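Local coordinates for protein 2-ON-2 hemoglobin (Agrobacterium tumefaciens, PDB 2XYK) that binds heme as a group II truncated (2-on-2) hemoglobin and probably carries oxygen, at residues 6-11 / 108-113; 54-59 / 72-77; 92-97 / 120-125. One frame throughout, in Å; residues are numbered along the deposited sequence.

Contact 1 (6-11 / 108-113)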
loop_
_atom_site.group_PDB
_atom_site.type_symbol
_atom_site.label_atom_id
_atom_site.label_comp_id
_atom_site.label_asym_id
_atom_site.label_seq_id
_atom_site.Cartn_x
_atom_site.Cartn_y
_atom_site.Cartn_z
ATOM N N VAL A 6 6.396 9.795 18.490
ATOM C CA VAL A 6 6.582 10.134 17.080
ATOM C C VAL A 6 5.526 9.383 16.234
ATOM O O VAL A 6 4.981 8.388 16.681
ATOM C CB VAL A 6 8.031 9.781 16.611
ATOM C CG1 VAL A 6 9.077 10.544 17.431
ATOM C CG2 VAL A 6 8.283 8.296 16.706
ATOM N N THR A 7 5.245 9.846 15.015
ATOM C CA THR A 7 4.320 9.106 14.108
ATOM C C THR A 7 4.974 7.875 13.498
ATOM O O THR A 7 6.205 7.749 13.502
ATOM C CB THR A 7 3.797 10.002 12.952
ATOM O OG1 THR A 7 4.914 10.585 12.260
ATOM C CG2 THR A 7 2.923 11.118 13.514
ATOM N N LEU A 8 4.165 6.959 12.970
ATOM C CA LEU A 8 4.714 5.869 12.168
ATOM C C LEU A 8 5.577 6.408 11.007
ATOM O O LEU A 8 6.658 5.853 10.711
ATOM C CB LEU A 8 3.606 4.960 11.624
ATOM C CG LEU A 8 3.053 3.896 12.565
ATOM C CD1 LEU A 8 1.659 3.487 12.120
ATOM C CD2 LEU A 8 4.021 2.683 12.602
ATOM N N TYR A 9 5.098 7.476 10.352
ATOM C CA TYR A 9 5.823 8.102 9.231
ATOM C C TYR A 9 7.224 8.475 9.677
ATOM O O TYR A 9 8.211 8.097 9.029
ATOM C CB TYR A 9 5.100 9.364 8.768
ATOM C CG TYR A 9 5.570 10.032 7.475
ATOM C CD1 TYR A 9 5.297 9.466 6.212
ATOM C CD2 TYR A 9 6.202 11.286 7.509
ATOM C CE1 TYR A 9 5.672 10.129 5.023
ATOM C CE2 TYR A 9 6.584 11.961 6.320
ATOM C CZ TYR A 9 6.321 11.383 5.085
ATOM O OH TYR A 9 6.677 12.051 3.918
ATOM N N GLU A 10 7.302 9.223 10.779
ATOM C CA GLU A 10 8.602 9.596 11.356
ATOM C C GLU A 10 9.428 8.351 11.670
ATOM O O GLU A 10 10.596 8.229 11.270
ATOM C CB GLU A 10 8.397 10.435 12.622
ATOM C CG GLU A 10 8.129 11.898 12.349
ATOM C CD GLU A 10 7.687 12.672 13.613
ATOM O OE1 GLU A 10 7.202 12.040 14.573
ATOM O OE2 GLU A 10 7.816 13.900 13.629
ATOM N N ALA A 11 8.794 7.415 12.361
ATOM C CA ALA A 11 9.453 6.183 12.846
ATOM C C ALA A 11 10.143 5.319 11.756
ATOM O O ALA A 11 11.191 4.712 12.007
ATOM C CB ALA A 11 8.440 5.340 13.667
ATOM N N ALA A 108 11.251 -4.349 12.834
ATOM C CA ALA A 108 10.214 -5.382 12.869
ATOM C C ALA A 108 8.947 -4.964 13.590
ATOM O O ALA A 108 7.850 -5.336 13.163
ATOM C CB ALA A 108 10.754 -6.695 13.472
ATOM N N LYS A 109 9.079 -4.211 14.682
ATOM C CA LYS A 109 7.892 -3.766 15.431
ATOM C C LYS A 109 7.025 -2.786 14.629
ATOM O O LYS A 109 5.805 -2.838 14.700
ATOM C CB LYS A 109 8.244 -3.157 16.799
ATOM C CG LYS A 109 7.002 -2.823 17.647
ATOM C CD LYS A 109 6.509 -4.052 18.453
ATOM C CE LYS A 109 5.147 -3.748 19.099
ATOM N NZ LYS A 109 4.571 -4.935 19.797
ATOM N N LEU A 110 7.664 -1.909 13.865
ATOM C CA LEU A 110 6.957 -0.992 12.972
ATOM C C LEU A 110 6.281 -1.747 11.825
ATOM O O LEU A 110 5.168 -1.412 11.456
ATOM C CB LEU A 110 7.911 0.090 12.462
ATOM C CG LEU A 110 8.572 0.960 13.560
ATOM C CD1 LEU A 110 9.450 2.050 12.915
ATOM C CD2 LEU A 110 7.544 1.601 14.529
ATOM N N ARG A 111 6.927 -2.784 11.287
ATOM C CA ARG A 111 6.273 -3.624 10.264
ATOM C C ARG A 111 5.026 -4.335 10.801
ATOM O O ARG A 111 4.011 -4.397 10.115
ATOM C CB ARG A 111 7.236 -4.645 9.659
ATOM C CG ARG A 111 8.338 -4.019 8.773
ATOM C CD ARG A 111 9.050 -5.070 7.954
ATOM N NE ARG A 111 9.461 -6.253 8.741
ATOM C CZ ARG A 111 10.641 -6.366 9.360
ATOM N NH1 ARG A 111 11.507 -5.362 9.327
ATOM N NH2 ARG A 111 10.950 -7.462 10.040
ATOM N N GLU A 112 5.105 -4.867 12.021
ATOM C CA GLU A 112 3.947 -5.496 12.660
ATOM C C GLU A 112 2.803 -4.516 12.935
ATOM O O GLU A 112 1.615 -4.837 12.689
ATOM C CB GLU A 112 4.348 -6.218 13.959
ATOM C CG GLU A 112 3.143 -6.702 14.765
ATOM O OE1 GLU A 112 4.378 -6.592 16.873
ATOM O OE2 GLU A 112 2.504 -7.203 17.399
ATOM N N ILE A 113 3.147 -3.320 13.429
ATOM C CA ILE A 113 2.136 -2.271 13.599
ATOM C C ILE A 113 1.410 -1.923 12.269
ATOM O O ILE A 113 0.208 -1.764 12.251
ATOM C CB ILE A 113 2.711 -1.002 14.277
ATOM C CG1 ILE A 113 2.893 -1.251 15.789
ATOM C CG2 ILE A 113 1.765 0.184 14.079
ATOM C CD1 ILE A 113 4.068 -0.485 16.429
#
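Leucines L8 and L110, with A11 and I113, make a small apolar seam at the protein surface, a worked example of how a short N-terminal helix can lie against a long C-terminal one, here with no hydrogen bond between residues 6-11 and 108-113. Following the chain from its start, T7 comes first as the N-cap of helix 8-12. Its OG1 accepts from E10 N at 3.1 Å, in a nearly straight bond, while T7 N donates to E10 OE1 at 3.0 Å. The two together form a capping box. The carboxylate is met on its anti side, with the donor 28° out of its plane, and the reciprocal pair fixes the first turn from which L8 and A11 project.

L8 is the next residue and the first to reach across. Its CG stands anti to the carbonyl carbon (chi1 -82°), and both terminal methyls meet one branch of I113: L8 CD2 lies 3.7 Å from I113 CG2, and CD1 is almost as close to the same methyl. The neighbouring contact, L8 CD2 to L110 CD2, is looser at 4.2 Å, the two leucines sliding past one another in opposite directions. One turn on, A11 presents its CB to the other branch of L110, 3.5 Å from CD1. That same L110 CD1 also sits 3.3 Å from A11 O. The two branches of L110 thus divide the work, CD1 against the alanine methyl and carbonyl oxygen, CD2 toward L8 and, less closely, A11 CB.

Behind this seam, Y9 turns to helix 14-31, touching D15 and V18, and its backbone is hydrogen-bonded to L61. Helix 8-12 therefore bridges helix 14-31 and the N-terminal turns of helix 108-125.

Contact 2 (54-59 / 72-77). With HEM (protoporphyrin IX containing Fe), chain C.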
loop_
_atom_site.group_PDB
_atom_site.type_symbol
_atom_site.label_atom_id
_atom_site.label_comp_id
_atom_site.label_asym_id
_atom_site.label_seq_id
_atom_site.Cartn_x
_atom_site.Cartn_y
_atom_site.Cartn_z
ATOM N N TYR A 54 1.441 6.018 -3.093
ATOM C CA TYR A 54 2.460 6.758 -2.369
ATOM C C TYR A 54 1.820 7.916 -1.581
ATOM O O TYR A 54 2.119 8.083 -0.398
ATOM C CB TYR A 54 3.537 7.231 -3.368
ATOM C CG TYR A 54 4.346 8.408 -2.941
ATOM C CD1 TYR A 54 5.426 8.275 -2.037
ATOM C CD2 TYR A 54 4.062 9.671 -3.456
ATOM C CE1 TYR A 54 6.166 9.403 -1.640
ATOM C CE2 TYR A 54 4.786 10.782 -3.083
ATOM C CZ TYR A 54 5.837 10.652 -2.181
ATOM O OH TYR A 54 6.529 11.786 -1.850
ATOM N N ASP A 55 0.933 8.695 -2.225
ATOM C CA ASP A 55 0.212 9.787 -1.543
ATOM C C ASP A 55 -0.702 9.244 -0.444
ATOM O O ASP A 55 -0.783 9.828 0.636
ATOM C CB ASP A 55 -0.674 10.590 -2.515
ATOM C CG ASP A 55 0.115 11.534 -3.424
ATOM O OD1 ASP A 55 1.352 11.726 -3.217
ATOM O OD2 ASP A 55 -0.514 12.047 -4.386
ATOM N N TYR A 56 -1.411 8.145 -0.744
ATOM C CA TYR A 56 -2.287 7.516 0.242
ATOM C C TYR A 56 -1.467 7.071 1.454
ATOM O O TYR A 56 -1.863 7.305 2.583
ATOM C CB TYR A 56 -3.064 6.312 -0.314
ATOM C CG TYR A 56 -3.901 5.640 0.773
ATOM C CD1 TYR A 56 -5.155 6.135 1.090
ATOM C CD2 TYR A 56 -3.394 4.579 1.546
ATOM C CE1 TYR A 56 -5.925 5.581 2.126
ATOM C CE2 TYR A 56 -4.166 4.000 2.603
ATOM C CZ TYR A 56 -5.434 4.518 2.854
ATOM O OH TYR A 56 -6.240 4.016 3.844
ATOM N N LEU A 57 -0.333 6.419 1.223
ATOM C CA LEU A 57 0.458 5.896 2.341
ATOM C C LEU A 57 1.142 7.011 3.160
ATOM O O LEU A 57 1.260 6.916 4.378
ATOM C CB LEU A 57 1.478 4.861 1.852
ATOM C CG LEU A 57 0.944 3.454 1.572
ATOM C CD1 LEU A 57 2.103 2.617 1.010
ATOM C CD2 LEU A 57 0.355 2.777 2.815
ATOM N N THR A 58 1.573 8.062 2.472
ATOM C CA THR A 58 2.142 9.221 3.101
ATOM C C THR A 58 1.180 9.751 4.191
ATOM O O THR A 58 1.598 9.901 5.337
ATOM C CB THR A 58 2.492 10.285 2.012
ATOM O OG1 THR A 58 3.517 9.751 1.154
ATOM C CG2 THR A 58 2.996 11.590 2.607
ATOM N N GLY A 59 -0.082 10.025 3.833
ATOM C CA GLY A 59 -1.105 10.493 4.792
ATOM C C GLY A 59 -1.471 9.432 5.837
ATOM O O GLY A 59 -1.442 9.709 7.046
ATOM N N GLY A 72 -9.797 13.822 -2.103
ATOM C CA GLY A 72 -10.907 13.872 -1.137
ATOM C C GLY A 72 -11.011 12.559 -0.371
ATOM O O GLY A 72 -10.024 11.878 -0.209
ATOM N N HIS A 73 -12.211 12.206 0.101
ATOM C CA HIS A 73 -12.390 11.008 0.945
ATOM C C HIS A 73 -11.943 9.703 0.288
ATOM O O HIS A 73 -12.365 9.424 -0.842
ATOM C CB HIS A 73 -13.842 10.921 1.410
ATOM C CG HIS A 73 -14.129 11.805 2.580
ATOM N ND1 HIS A 73 -13.556 11.594 3.824
ATOM C CD2 HIS A 73 -14.886 12.928 2.689
ATOM C CE1 HIS A 73 -13.965 12.543 4.651
ATOM N NE2 HIS A 73 -14.772 13.365 3.989
ATOM N N PRO A 74 -11.046 8.919 0.959
ATOM C CA PRO A 74 -10.569 7.692 0.310
ATOM C C PRO A 74 -11.664 6.777 -0.231
ATOM O O PRO A 74 -11.579 6.388 -1.392
ATOM C CB PRO A 74 -9.725 7.010 1.398
ATOM C CG PRO A 74 -9.187 8.200 2.203
ATOM C CD PRO A 74 -10.384 9.130 2.259
ATOM N N MET A 75 -12.673 6.439 0.580
ATOM C CA MET A 75 -13.753 5.554 0.141
ATOM C C MET A 75 -13.209 4.304 -0.592
ATOM O O MET A 75 -13.696 3.942 -1.698
ATOM C CB MET A 75 -14.730 6.316 -0.763
ATOM C CG MET A 75 -15.429 7.552 -0.134
ATOM S SD MET A 75 -16.310 7.167 1.392
ATOM C CE MET A 75 -17.446 5.886 0.836
ATOM N N LEU A 76 -12.205 3.646 -0.003
ATOM C CA LEU A 76 -11.487 2.595 -0.750
ATOM C C LEU A 76 -12.326 1.417 -1.252
ATOM O O LEU A 76 -12.140 0.981 -2.380
ATOM C CB LEU A 76 -10.256 2.088 -0.028
ATOM C CG LEU A 76 -9.133 3.084 0.266
ATOM C CD1 LEU A 76 -7.985 2.319 0.922
ATOM C CD2 LEU A 76 -8.688 3.796 -1.006
ATOM N N ARG A 77 -13.237 0.901 -0.437
ATOM C CA ARG A 77 -14.045 -0.226 -0.899
ATOM C C ARG A 77 -14.828 0.119 -2.196
ATOM O O ARG A 77 -14.882 -0.676 -3.135
ATOM C CB ARG A 77 -14.982 -0.733 0.210
ATOM C CG ARG A 77 -15.856 -1.891 -0.254
ATOM C CD ARG A 77 -16.335 -2.786 0.858
ATOM N NE ARG A 77 -17.273 -3.752 0.301
ATOM C CZ ARG A 77 -16.921 -4.841 -0.383
ATOM N NH1 ARG A 77 -15.645 -5.133 -0.566
ATOM N NH2 ARG A 77 -17.856 -5.652 -0.879
HETATM C CHA HEM C . -6.218 1.567 -6.284
HETATM C CHB HEM C . -6.064 -3.353 -6.369
HETATM C CHC HEM C . -5.948 -3.298 -1.485
HETATM C CHD HEM C . -4.933 1.430 -1.570
HETATM C C1A HEM C . -6.259 0.246 -6.716
HETATM C C2A HEM C . -6.526 -0.204 -8.071
HETATM C C3A HEM C . -6.494 -1.541 -8.100
HETATM C C4A HEM C . -6.187 -2.013 -6.759
HETATM C CMA HEM C . -6.725 -2.502 -9.312
HETATM C CAA HEM C . -6.799 0.770 -9.246
HETATM C CBA HEM C . -5.432 1.341 -9.698
HETATM C CGA HEM C . -5.490 2.721 -10.351
HETATM O O1A HEM C . -6.526 3.448 -10.321
HETATM O O2A HEM C . -4.449 3.132 -10.920
HETATM C C1B HEM C . -6.056 -3.794 -5.053
HETATM C C2B HEM C . -6.114 -5.165 -4.556
HETATM C C3B HEM C . -6.080 -5.119 -3.204
HETATM C C4B HEM C . -5.997 -3.729 -2.804
HETATM C CMB HEM C . -6.185 -6.448 -5.402
HETATM C CAB HEM C . -6.123 -6.288 -2.183
HETATM C CBB HEM C . -7.265 -6.939 -1.947
HETATM C C1C HEM C . -5.622 -2.036 -1.074
HETATM C C2C HEM C . -5.338 -1.639 0.279
HETATM C C3C HEM C . -5.041 -0.331 0.276
HETATM C C4C HEM C . -5.144 0.137 -1.100
HETATM C CMC HEM C . -5.393 -2.637 1.461
HETATM C CAC HEM C . -4.675 0.541 1.511
HETATM C CBC HEM C . -3.658 0.180 2.327
HETATM C C1D HEM C . -5.263 1.954 -2.807
HETATM C C2D HEM C . -5.326 3.365 -3.162
HETATM C C3D HEM C . -5.729 3.401 -4.626
HETATM C C4D HEM C . -5.874 2.022 -5.023
HETATM C CMD HEM C . -5.030 4.571 -2.238
HETATM C CAD HEM C . -5.948 4.654 -5.510
HETATM C CBD HEM C . -7.435 4.976 -5.320
HETATM C CGD HEM C . -7.894 6.068 -6.261
HETATM O O1D HEM C . -8.185 5.784 -7.454
HETATM O O2D HEM C . -7.951 7.223 -5.795
HETATM N NA HEM C . -6.055 -0.880 -5.942
HETATM N NB HEM C . -5.966 -2.956 -3.951
HETATM N NC HEM C . -5.507 -0.939 -1.891
HETATM N ND HEM C . -5.583 1.211 -3.929
HETATM FE FE HEM C . -5.801 -0.867 -3.908
HETATM O O HOH W 1 -3.880 -0.938 -4.124
#
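The Y56 ring meets P74 edge-on and L76 obliquely, which makes these three side chains an instructive case of how an aromatic group can line a cofactor. Y56 and P74 cross at about a right angle: P74 CB lies near the plane of the tyrosine ring, at its edge, 4.1 Å from CE1. L76 arrives from the opposite direction, its CD1 3.8 Å from Y56 OH. No hydrogen bond joins the two segments; the contact between them is apolar packing.

The heme completes the arrangement. A chi1 of 177° swings the Y56 ring away from the backbone N, and CB packs 3.3 Å from the pyrrole methyl CMD, while CE2 reaches the CAC carbon at 3.7 Å. L76 CD1 stands 3.8 Å from heme CAC, and CD2 packs on CMD. Y56 comes from the distal side and L76 from the proximal side, and they meet beyond the heme edge at CMD and CAC.

L76 O also accepts a hydrogen bond from ND1 of H80, the axial ligand of the iron, a bond that would help fix the rotation of the imidazole. A proximal histidine bonded to a backbone carbonyl is common in globins, here faced by a distal residue from helix 47-60.

Contact 3 (92-97 / 120-125). With HEM (protoporphyrin IX containing Fe), chain C.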
loop_
_atom_site.group_PDB
_atom_site.type_symbol
_atom_site.label_atom_id
_atom_site.label_comp_id
_atom_site.label_asym_id
_atom_site.label_seq_id
_atom_site.Cartn_x
_atom_site.Cartn_y
_atom_site.Cartn_z
ATOM N N GLU A 92 -2.224 -11.986 -3.660
ATOM C CA GLU A 92 -1.071 -11.561 -4.469
ATOM C C GLU A 92 -0.678 -10.107 -4.230
ATOM O O GLU A 92 0.511 -9.769 -4.310
ATOM C CB GLU A 92 -1.327 -11.818 -5.956
ATOM C CG GLU A 92 -1.352 -13.316 -6.300
ATOM C CD GLU A 92 -1.687 -13.579 -7.773
ATOM O OE1 GLU A 92 -1.690 -12.631 -8.578
ATOM O OE2 GLU A 92 -1.926 -14.737 -8.113
ATOM N N TRP A 93 -1.667 -9.258 -3.929
ATOM C CA TRP A 93 -1.443 -7.883 -3.452
ATOM C C TRP A 93 -0.711 -7.961 -2.089
ATOM O O TRP A 93 0.310 -7.326 -1.850
ATOM C CB TRP A 93 -2.831 -7.177 -3.299
ATOM C CG TRP A 93 -2.783 -5.672 -3.036
ATOM C CD1 TRP A 93 -3.003 -4.658 -3.949
ATOM C CD2 TRP A 93 -2.470 -5.021 -1.786
ATOM N NE1 TRP A 93 -2.866 -3.421 -3.326
ATOM C CE2 TRP A 93 -2.554 -3.623 -2.004
ATOM C CE3 TRP A 93 -2.143 -5.488 -0.497
ATOM C CZ2 TRP A 93 -2.311 -2.695 -0.987
ATOM C CZ3 TRP A 93 -1.888 -4.560 0.517
ATOM C CH2 TRP A 93 -1.989 -3.185 0.269
ATOM N N LEU A 94 -1.230 -8.783 -1.198
ATOM C CA LEU A 94 -0.633 -8.968 0.134
ATOM C C LEU A 94 0.774 -9.568 0.054
ATOM O O LEU A 94 1.662 -9.197 0.825
ATOM C CB LEU A 94 -1.553 -9.836 1.006
ATOM C CG LEU A 94 -2.842 -9.145 1.481
ATOM C CD1 LEU A 94 -3.831 -10.206 1.989
ATOM C CD2 LEU A 94 -2.497 -8.073 2.599
ATOM N N LEU A 95 0.978 -10.490 -0.887
ATOM C CA LEU A 95 2.322 -11.018 -1.136
ATOM C C LEU A 95 3.325 -9.901 -1.409
ATOM O O LEU A 95 4.398 -9.860 -0.782
ATOM C CB LEU A 95 2.311 -12.015 -2.303
ATOM C CG LEU A 95 3.666 -12.475 -2.851
ATOM C CD1 LEU A 95 4.320 -13.476 -1.872
ATOM C CD2 LEU A 95 3.491 -13.089 -4.195
ATOM N N CYS A 96 2.992 -9.016 -2.347
ATOM C CA CYS A 96 3.904 -7.943 -2.787
ATOM C C CYS A 96 4.073 -6.873 -1.705
ATOM O O CYS A 96 5.180 -6.383 -1.472
ATOM C CB CYS A 96 3.443 -7.322 -4.130
ATOM S SG CYS A 96 3.239 -8.530 -5.524
ATOM N N PHE A 97 2.987 -6.514 -1.030
ATOM C CA PHE A 97 3.077 -5.503 0.042
ATOM C C PHE A 97 3.934 -6.004 1.209
ATOM O O PHE A 97 4.705 -5.236 1.751
ATOM C CB PHE A 97 1.702 -5.042 0.553
ATOM C CG PHE A 97 1.770 -3.797 1.414
ATOM C CD1 PHE A 97 1.840 -2.527 0.823
ATOM C CD2 PHE A 97 1.809 -3.891 2.810
ATOM C CE1 PHE A 97 1.934 -1.370 1.623
ATOM C CE2 PHE A 97 1.890 -2.742 3.609
ATOM C CZ PHE A 97 1.957 -1.487 3.020
ATOM N N ARG A 120 -6.100 -6.433 7.138
ATOM C CA ARG A 120 -7.549 -6.254 7.341
ATOM C C ARG A 120 -8.219 -5.467 6.195
ATOM O O ARG A 120 -9.266 -5.869 5.699
ATOM C CB ARG A 120 -7.847 -5.549 8.670
ATOM C CG ARG A 120 -7.690 -6.433 9.920
ATOM C CD ARG A 120 -7.837 -5.590 11.209
ATOM N NE ARG A 120 -9.127 -4.888 11.209
ATOM C CZ ARG A 120 -9.698 -4.302 12.263
ATOM N NH1 ARG A 120 -9.103 -4.313 13.461
ATOM N NH2 ARG A 120 -10.876 -3.694 12.109
ATOM N N LEU A 121 -7.612 -4.351 5.778
ATOM C CA LEU A 121 -8.167 -3.533 4.672
ATOM C C LEU A 121 -8.237 -4.342 3.373
ATOM O O LEU A 121 -9.226 -4.259 2.632
ATOM C CB LEU A 121 -7.342 -2.256 4.448
ATOM C CG LEU A 121 -7.568 -1.052 5.355
ATOM C CD1 LEU A 121 -6.634 0.095 4.945
ATOM C CD2 LEU A 121 -9.041 -0.595 5.344
ATOM N N ALA A 122 -7.192 -5.132 3.110
ATOM C CA ALA A 122 -7.115 -5.907 1.861
ATOM C C ALA A 122 -8.244 -6.921 1.773
ATOM O O ALA A 122 -8.838 -7.091 0.711
ATOM C CB ALA A 122 -5.763 -6.614 1.723
ATOM N N PHE A 123 -8.532 -7.594 2.891
ATOM C CA PHE A 123 -9.642 -8.568 2.921
ATOM C C PHE A 123 -10.981 -7.857 2.719
ATOM O O PHE A 123 -11.872 -8.360 2.033
ATOM C CB PHE A 123 -9.636 -9.395 4.202
ATOM C CG PHE A 123 -8.809 -10.661 4.096
ATOM C CD1 PHE A 123 -7.427 -10.618 4.220
ATOM C CD2 PHE A 123 -9.427 -11.885 3.901
ATOM C CE1 PHE A 123 -6.662 -11.791 4.124
ATOM C CE2 PHE A 123 -8.693 -13.047 3.818
ATOM C CZ PHE A 123 -7.293 -13.002 3.921
ATOM N N HIS A 124 -11.078 -6.660 3.278
ATOM C CA HIS A 124 -12.226 -5.807 3.077
ATOM C C HIS A 124 -12.398 -5.247 1.640
ATOM O O HIS A 124 -13.513 -4.842 1.268
ATOM C CB HIS A 124 -12.205 -4.686 4.115
ATOM C CG HIS A 124 -13.550 -4.059 4.346
ATOM N ND1 HIS A 124 -14.618 -4.768 4.848
ATOM C CD2 HIS A 124 -14.000 -2.797 4.127
ATOM C CE1 HIS A 124 -15.683 -3.974 4.908
ATOM N NE2 HIS A 124 -15.332 -2.770 4.479
ATOM N N MET A 125 -11.322 -5.197 0.835
ATOM C CA MET A 125 -11.439 -4.691 -0.562
ATOM C C MET A 125 -11.927 -5.782 -1.484
ATOM O O MET A 125 -12.416 -5.501 -2.564
ATOM C CB MET A 125 -10.106 -4.160 -1.135
ATOM C CG MET A 125 -9.495 -2.992 -0.382
ATOM S SD MET A 125 -10.631 -1.584 -0.240
ATOM C CE MET A 125 -11.476 -1.932 1.325
HETATM C CHA HEM C . -6.218 1.567 -6.284
HETATM C CHB HEM C . -6.064 -3.353 -6.369
HETATM C CHC HEM C . -5.948 -3.298 -1.485
HETATM C CHD HEM C . -4.933 1.430 -1.570
HETATM C C1A HEM C . -6.259 0.246 -6.716
HETATM C C2A HEM C . -6.526 -0.204 -8.071
HETATM C C3A HEM C . -6.494 -1.541 -8.100
HETATM C C4A HEM C . -6.187 -2.013 -6.759
HETATM C CMA HEM C . -6.725 -2.502 -9.312
HETATM C CAA HEM C . -6.799 0.770 -9.246
HETATM C CBA HEM C . -5.432 1.341 -9.698
HETATM C CGA HEM C . -5.490 2.721 -10.351
HETATM O O1A HEM C . -6.526 3.448 -10.321
HETATM O O2A HEM C . -4.449 3.132 -10.920
HETATM C C1B HEM C . -6.056 -3.794 -5.053
HETATM C C2B HEM C . -6.114 -5.165 -4.556
HETATM C C3B HEM C . -6.080 -5.119 -3.204
HETATM C C4B HEM C . -5.997 -3.729 -2.804
HETATM C CMB HEM C . -6.185 -6.448 -5.402
HETATM C CAB HEM C . -6.123 -6.288 -2.183
HETATM C CBB HEM C . -7.265 -6.939 -1.947
HETATM C C1C HEM C . -5.622 -2.036 -1.074
HETATM C C2C HEM C . -5.338 -1.639 0.279
HETATM C C3C HEM C . -5.041 -0.331 0.276
HETATM C C4C HEM C . -5.144 0.137 -1.100
HETATM C CMC HEM C . -5.393 -2.637 1.461
HETATM C CAC HEM C . -4.675 0.541 1.511
HETATM C CBC HEM C . -3.658 0.180 2.327
HETATM C C1D HEM C . -5.263 1.954 -2.807
HETATM C C2D HEM C . -5.326 3.365 -3.162
HETATM C C3D HEM C . -5.729 3.401 -4.626
HETATM C C4D HEM C . -5.874 2.022 -5.023
HETATM C CMD HEM C . -5.030 4.571 -2.238
HETATM C CAD HEM C . -5.948 4.654 -5.510
HETATM C CBD HEM C . -7.435 4.976 -5.320
HETATM C CGD HEM C . -7.894 6.068 -6.261
HETATM O O1D HEM C . -8.185 5.784 -7.454
HETATM O O2D HEM C . -7.951 7.223 -5.795
HETATM N NA HEM C . -6.055 -0.880 -5.942
HETATM N NB HEM C . -5.966 -2.956 -3.951
HETATM N NC HEM C . -5.507 -0.939 -1.891
HETATM N ND HEM C . -5.583 1.211 -3.929
HETATM FE FE HEM C . -5.801 -0.867 -3.908
HETATM O O HOH W 1 -3.880 -0.938 -4.124
#
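The methyl of A122 is the bump of this contact, and the side chain of L94 is what it fits against. Helices 92-97 and 120-125 run close to antiparallel, at 156°, with their axes 10.6 Å apart. Between them A122 CB presses on L94, 3.7 Å from CD2 and nearly as close to CG. The other leucine branch continues to the next residue: L94 CD1 meets F123 CE1 at 3.9 Å, the leucine running nearly perpendicular to the phenylalanine. Both branches and CG of L94 therefore gather round the alanine methyl, and CD1 alone goes on to the aromatic ring.

W93 packs beside the heme. Its CG lies anti to the backbone N (chi1 -170°), which lays the indole over one porphyrin face, NE1 3.2 Å from heme C4B; the rings of W93 and F25 meet edge-to-face (T-shaped). CE3 of the indole only brushes A122 CB, at 4.4 Å. Helix 120-125 closes on the porphyrin as well. L121 CB packs by the heme methyl CMC at the edge, while M125, folded back at its middle torsions, sets CG 3.7 Å from CHC on the face opposite W93, so that indole and methionine sandwich that part of the ring.

Against this apolar packing, the indole N-H stands out. W93 NE1 donates at 2.8 Å to the water that ligates the heme iron at 1.9 Å. The indole thus holds the distal ligand in a direct bond, and the same N-H would be placed to stabilise bound oxygen, as the tryptophan of this helix does in related group II hemoglobins.

In the fold
All three contacts fall within one globin fold, of which contacts 2 and 3 border the heme while contact 1 lies toward the outside. Contact 2 is nested inside the loop that contact 1 closes, and contact 3 follows it in series, its segments alternating with those of contact 1. Contacts 1 and 2, centres about 18 Å apart, touch through Y9 and T58. Helix 108-125 is shared by contacts 1 and 3, whose centres are about 19 Å apart. Contacts 2 and 3 (about 15 Å) touch through R77 and H124, a probable hydrogen bond, and L76 and M125; both touch the heme, and W93 of contact 3 binds its iron-bound water. One C-terminal helix thereby joins the N-terminal surface to the cofactor pocket.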